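Side-chain contacts in dehydrogenase (Chromobacterium violaceum, PDB 3Q2I), which probably oxidises a UDP-linked acetamido-glucuronic acid with NAD as cofactor, a step in making 2,3-diacetamido-2,3-dideoxy-D-mannuronic acid: residues T10-K13 with I14-A17; Y307-N310 with V311-M315. All blocks are in the same frame, centred on the assembly; numbering follows the deposited sequence.

Contact 1: residues T10-K13 with I14-A17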
loop_
_atom_site.group_PDB
_atom_site.type_symbol
_atom_site.label_atom_id
_atom_site.label_comp_id
_atom_site.label_asym_id
_atom_site.label_seq_id
_atom_site.Cartn_x
_atom_site.Cartn_y
_atom_site.Cartn_z
ATOM N N THR A 10 -55.345 -15.120 -10.149
ATOM C CA THR A 10 -56.616 -14.682 -9.548
ATOM C C THR A 10 -57.480 -15.824 -9.024
ATOM O O THR A 10 -57.972 -15.772 -7.892
ATOM C CB THR A 10 -57.456 -13.760 -10.479
ATOM O OG1 THR A 10 -57.236 -14.118 -11.851
ATOM C CG2 THR A 10 -57.059 -12.296 -10.307
ATOM N N ASP A 11 -57.661 -16.860 -9.835
ATOM C CA ASP A 11 -58.806 -17.740 -9.604
ATOM C C ASP A 11 -58.348 -19.148 -9.280
ATOM O O ASP A 11 -59.065 -20.127 -9.507
ATOM C CB ASP A 11 -59.768 -17.749 -10.797
ATOM C CG ASP A 11 -60.502 -16.432 -10.955
ATOM O OD1 ASP A 11 -61.041 -15.916 -9.952
ATOM O OD2 ASP A 11 -60.507 -15.902 -12.083
ATOM N N ARG A 12 -57.144 -19.244 -8.731
ATOM C CA ARG A 12 -56.653 -20.522 -8.248
ATOM C C ARG A 12 -55.725 -20.227 -7.070
ATOM O O ARG A 12 -55.425 -19.075 -6.754
ATOM C CB ARG A 12 -55.922 -21.276 -9.364
ATOM C CG ARG A 12 -54.901 -20.439 -10.132
ATOM C CD ARG A 12 -54.054 -21.334 -11.021
ATOM N NE ARG A 12 -53.011 -20.620 -11.746
ATOM C CZ ARG A 12 -51.782 -20.415 -11.263
ATOM N NH1 ARG A 12 -51.461 -20.816 -10.036
ATOM N NH2 ARG A 12 -50.889 -19.786 -12.007
ATOM N N LYS A 13 -55.300 -21.269 -6.374
ATOM C CA LYS A 13 -54.241 -21.067 -5.394
ATOM C C LYS A 13 -52.925 -20.815 -6.145
ATOM O O LYS A 13 -52.727 -21.291 -7.266
ATOM C CB LYS A 13 -54.148 -22.297 -4.495
ATOM C CG LYS A 13 -55.372 -22.482 -3.589
ATOM C CD LYS A 13 -55.433 -23.901 -3.065
ATOM C CE LYS A 13 -56.640 -24.110 -2.149
ATOM N NZ LYS A 13 -56.635 -25.487 -1.571
ATOM N N ILE A 14 -52.031 -20.046 -5.522
ATOM C CA ILE A 14 -50.625 -20.021 -5.962
ATOM C C ILE A 14 -49.920 -21.366 -5.749
ATOM O O ILE A 14 -50.071 -21.999 -4.700
ATOM C CB ILE A 14 -49.823 -18.950 -5.181
ATOM C CG1 ILE A 14 -50.635 -17.651 -5.052
ATOM C CG2 ILE A 14 -48.443 -18.747 -5.835
ATOM C CD1 ILE A 14 -51.008 -17.032 -6.419
ATOM N N ARG A 15 -49.146 -21.789 -6.740
ATOM C CA ARG A 15 -48.500 -23.075 -6.715
ATOM C C ARG A 15 -47.019 -22.918 -6.357
ATOM O O ARG A 15 -46.349 -22.069 -6.957
ATOM C CB ARG A 15 -48.697 -23.771 -8.051
ATOM C CG ARG A 15 -50.207 -23.959 -8.298
ATOM C CD ARG A 15 -50.476 -24.580 -9.635
ATOM N NE ARG A 15 -50.371 -23.641 -10.747
ATOM C CZ ARG A 15 -50.799 -23.921 -11.975
ATOM N NH1 ARG A 15 -51.354 -25.100 -12.218
ATOM N NH2 ARG A 15 -50.677 -23.036 -12.958
ATOM N N PHE A 16 -46.569 -23.703 -5.385
ATOM C CA PHE A 16 -45.154 -23.712 -4.941
ATOM C C PHE A 16 -44.468 -25.037 -5.245
ATOM O O PHE A 16 -45.064 -26.121 -5.159
ATOM C CB PHE A 16 -45.131 -23.443 -3.449
ATOM C CG PHE A 16 -45.461 -22.018 -3.069
ATOM C CD1 PHE A 16 -44.453 -21.063 -2.951
ATOM C CD2 PHE A 16 -46.780 -21.594 -2.920
ATOM C CE1 PHE A 16 -44.764 -19.760 -2.620
ATOM C CE2 PHE A 16 -47.097 -20.294 -2.579
ATOM C CZ PHE A 16 -46.088 -19.360 -2.453
ATOM N N ALA A 17 -43.176 -25.000 -5.589
ATOM C CA ALA A 17 -42.370 -26.213 -5.584
ATOM C C ALA A 17 -41.210 -25.928 -4.621
ATOM O O ALA A 17 -40.876 -24.739 -4.365
ATOM C CB ALA A 17 -41.826 -26.531 -6.962
#
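Arg-15 brings its guanidinium tip over one face of the Arg-12 guanidinium where the loop 10-13 runs into the strand. From CB of Arg-12 the first torsion tucks CG between the backbone N and the carbonyl carbon, and the chain then runs extended to NE, toward the Arg-15 side chain. Arg-12 CD lies over a face of the Arg-15 guanidinium, 4.1 Å above its plane and offset toward the rim. NE comes next, with Arg-15 NH2 as its nearest neighbour. At CZ the overlap is closest to central, for Arg-15 NH2 sits 3.3 Å above the Arg-12 plane, over the middle of the group. Of the two terminal nitrogens, Arg-12 NH1 turns back to its own segment and donates a hydrogen bond of 3.1 Å to the carbonyl O of Lys-13. That bond is rather bent, with an N-H...O angle of 137°. Arg-12 NH1 also passes 3.1 Å from NE of Arg-15, two donors with no bond between them. NH2 stands beside Arg-15 NH2.

Arg-15 reaches this place through a bend at chi3 (-78°), which swings its tip back toward the loop. The two side chains cross at about a right angle, and their planes stay 47° apart, so this is a tilted overlap and not a parallel stack. The repulsion expected between them is probably offset by acids: Asp-77 OD2 forms a salt bridge with Arg-12 NH1 and also accepts from the backbone N of Arg-15, while Asp-75 OD2 pairs with Arg-15 NH1. An arginine pair with carboxylate partners thus marks the start of the first strand of the NAD-binding Rossmann fold, strand 14-19, which lies between strands 39-45 and 78-81 in the parallel sheet.

Contact 2: residues Y307-N310 with V311-M315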
loop_
_atom_site.group_PDB
_atom_site.type_symbol
_atom_site.label_atom_id
_atom_site.label_comp_id
_atom_site.label_asym_id
_atom_site.label_seq_id
_atom_site.Cartn_x
_atom_site.Cartn_y
_atom_site.Cartn_z
ATOM N N TYR A 307 -44.055 -14.114 6.226
ATOM C CA TYR A 307 -43.293 -13.931 5.008
ATOM C C TYR A 307 -44.093 -14.447 3.832
ATOM O O TYR A 307 -44.179 -13.831 2.758
ATOM C CB TYR A 307 -41.947 -14.701 5.074
ATOM C CG TYR A 307 -41.080 -14.370 3.893
ATOM C CD1 TYR A 307 -41.004 -15.210 2.780
ATOM C CD2 TYR A 307 -40.405 -13.161 3.876
ATOM C CE1 TYR A 307 -40.247 -14.855 1.675
ATOM C CE2 TYR A 307 -39.648 -12.806 2.766
ATOM C CZ TYR A 307 -39.575 -13.651 1.687
ATOM O OH TYR A 307 -38.842 -13.219 0.593
ATOM N N TYR A 308 -44.689 -15.621 4.009
ATOM C CA TYR A 308 -45.462 -16.178 2.927
ATOM C C TYR A 308 -46.695 -15.320 2.548
ATOM O O TYR A 308 -47.032 -15.254 1.375
ATOM C CB TYR A 308 -45.875 -17.600 3.305
ATOM C CG TYR A 308 -44.932 -18.620 2.751
ATOM C CD1 TYR A 308 -45.120 -19.172 1.500
ATOM C CD2 TYR A 308 -43.766 -18.947 3.446
ATOM C CE1 TYR A 308 -44.242 -20.089 0.969
ATOM C CE2 TYR A 308 -42.920 -19.887 2.943
ATOM C CZ TYR A 308 -43.098 -20.419 1.694
ATOM O OH TYR A 308 -42.212 -21.365 1.246
ATOM N N ASP A 309 -47.293 -14.597 3.485
ATOM C CA ASP A 309 -48.449 -13.742 3.154
ATOM C C ASP A 309 -47.986 -12.670 2.143
ATOM O O ASP A 309 -48.664 -12.424 1.149
ATOM C CB ASP A 309 -48.969 -13.072 4.426
ATOM C CG ASP A 309 -50.131 -12.111 4.173
ATOM O OD1 ASP A 309 -51.089 -12.538 3.506
ATOM O OD2 ASP A 309 -50.089 -10.937 4.603
ATOM N N ASN A 310 -46.825 -12.030 2.352
ATOM C CA ASN A 310 -46.359 -11.077 1.340
ATOM C C ASN A 310 -46.076 -11.687 -0.037
ATOM O O ASN A 310 -46.328 -11.039 -1.068
ATOM C CB ASN A 310 -45.163 -10.251 1.864
ATOM C CG ASN A 310 -44.459 -9.471 0.754
ATOM O OD1 ASN A 310 -43.344 -9.813 0.380
ATOM N ND2 ASN A 310 -45.096 -8.415 0.238
ATOM N N VAL A 311 -45.529 -12.902 -0.078
ATOM C CA VAL A 311 -45.193 -13.545 -1.330
ATOM C C VAL A 311 -46.496 -13.872 -2.076
ATOM O O VAL A 311 -46.595 -13.638 -3.278
ATOM C CB VAL A 311 -44.388 -14.817 -1.100
ATOM C CG1 VAL A 311 -44.183 -15.627 -2.365
ATOM C CG2 VAL A 311 -43.009 -14.473 -0.443
ATOM N N ILE A 312 -47.463 -14.393 -1.322
ATOM C CA ILE A 312 -48.800 -14.656 -1.887
ATOM C C ILE A 312 -49.463 -13.397 -2.392
ATOM O O ILE A 312 -49.863 -13.373 -3.549
ATOM C CB ILE A 312 -49.678 -15.420 -0.865
ATOM C CG1 ILE A 312 -49.155 -16.858 -0.762
ATOM C CG2 ILE A 312 -51.179 -15.488 -1.336
ATOM C CD1 ILE A 312 -49.547 -17.506 0.561
ATOM N N LYS A 313 -49.536 -12.359 -1.575
ATOM C CA LYS A 313 -50.070 -11.075 -2.029
ATOM C C LYS A 313 -49.364 -10.542 -3.268
ATOM O O LYS A 313 -49.998 -10.063 -4.221
ATOM C CB LYS A 313 -50.097 -10.034 -0.916
ATOM C CG LYS A 313 -51.037 -10.354 0.233
ATOM C CD LYS A 313 -50.903 -9.305 1.308
ATOM C CE LYS A 313 -52.216 -9.234 2.064
ATOM N NZ LYS A 313 -52.009 -9.474 3.505
ATOM N N THR A 314 -48.037 -10.696 -3.336
ATOM C CA THR A 314 -47.358 -10.201 -4.526
ATOM C C THR A 314 -47.878 -10.934 -5.748
ATOM O O THR A 314 -48.098 -10.319 -6.804
ATOM C CB THR A 314 -45.799 -10.422 -4.383
ATOM O OG1 THR A 314 -45.365 -9.626 -3.283
ATOM C CG2 THR A 314 -45.040 -10.027 -5.652
ATOM N N MET A 315 -48.019 -12.245 -5.656
ATOM C CA MET A 315 -48.421 -13.059 -6.802
ATOM C C MET A 315 -49.870 -12.733 -7.227
ATOM O O MET A 315 -50.219 -12.859 -8.410
ATOM C CB MET A 315 -48.292 -14.540 -6.482
ATOM C CG MET A 315 -46.854 -15.027 -6.271
ATOM S SD MET A 315 -45.693 -14.372 -7.494
ATOM C CE MET A 315 -46.060 -15.590 -8.710
#
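Tyr-307 meets Val-311 one turn on: its ring atom CE1 lies 3.5 Å from Val-311 CG2, and its carbonyl O accepts from Val-311 N. At the next residue, the carbonyl O of Tyr-308 takes the N-H of Ile-312, whose CG1 and CD1 pack against that same oxygen, while the Tyr-308 hydroxyl hydrogen-bonds to His-28 ND1. Asp-309 sends its carboxylate forward to Lys-313. Asp-309 OD2 uses its syn lone pair to receive Lys-313 NZ in a 2.7 Å salt bridge, and the lysine bends at chi4 (123°) to bring the ammonium there; OD1 makes a second salt bridge, with Arg-38. The backbone O of Asn-310 is gripped twice, by N of Thr-314 at 2.9 Å and by Thr-314 OG1 at 2.8 Å, from opposite faces of its plane. This satisfies the buried threonine hydroxyl within the helix. The Asn-310 amide turns to the loop beyond, bonding to Thr-320 O and Glu-322 N. Helix 304-315 lies across the Rossmann sheet, with Tyr-307 and Val-311 on Met-103 of strand 101-104 and Phe-130 of strand 129-131, and Val-311 also on Ile-78 of strand 78-81.

In the fold
Contact 1 comes at the start of the chain and contact 2 near its end, yet their centres are only 11 Å apart and they touch. Phe-16 CE1 packs 3.6 Å from Tyr-308 CE1, their ring planes at about 55°, and Ile-14 CD1 meets Met-315 CB at 3.7 Å. Helix 304-315 thus packs on one face of strand 14-19, the first strand in the chain, although nearly three hundred residues separate the two. A helix from the C-terminal part of the enzyme therefore rests against the NAD-binding domain, tying the two regions together. Its Tyr-307 side chain comes within about 8 Å of the bound NADH.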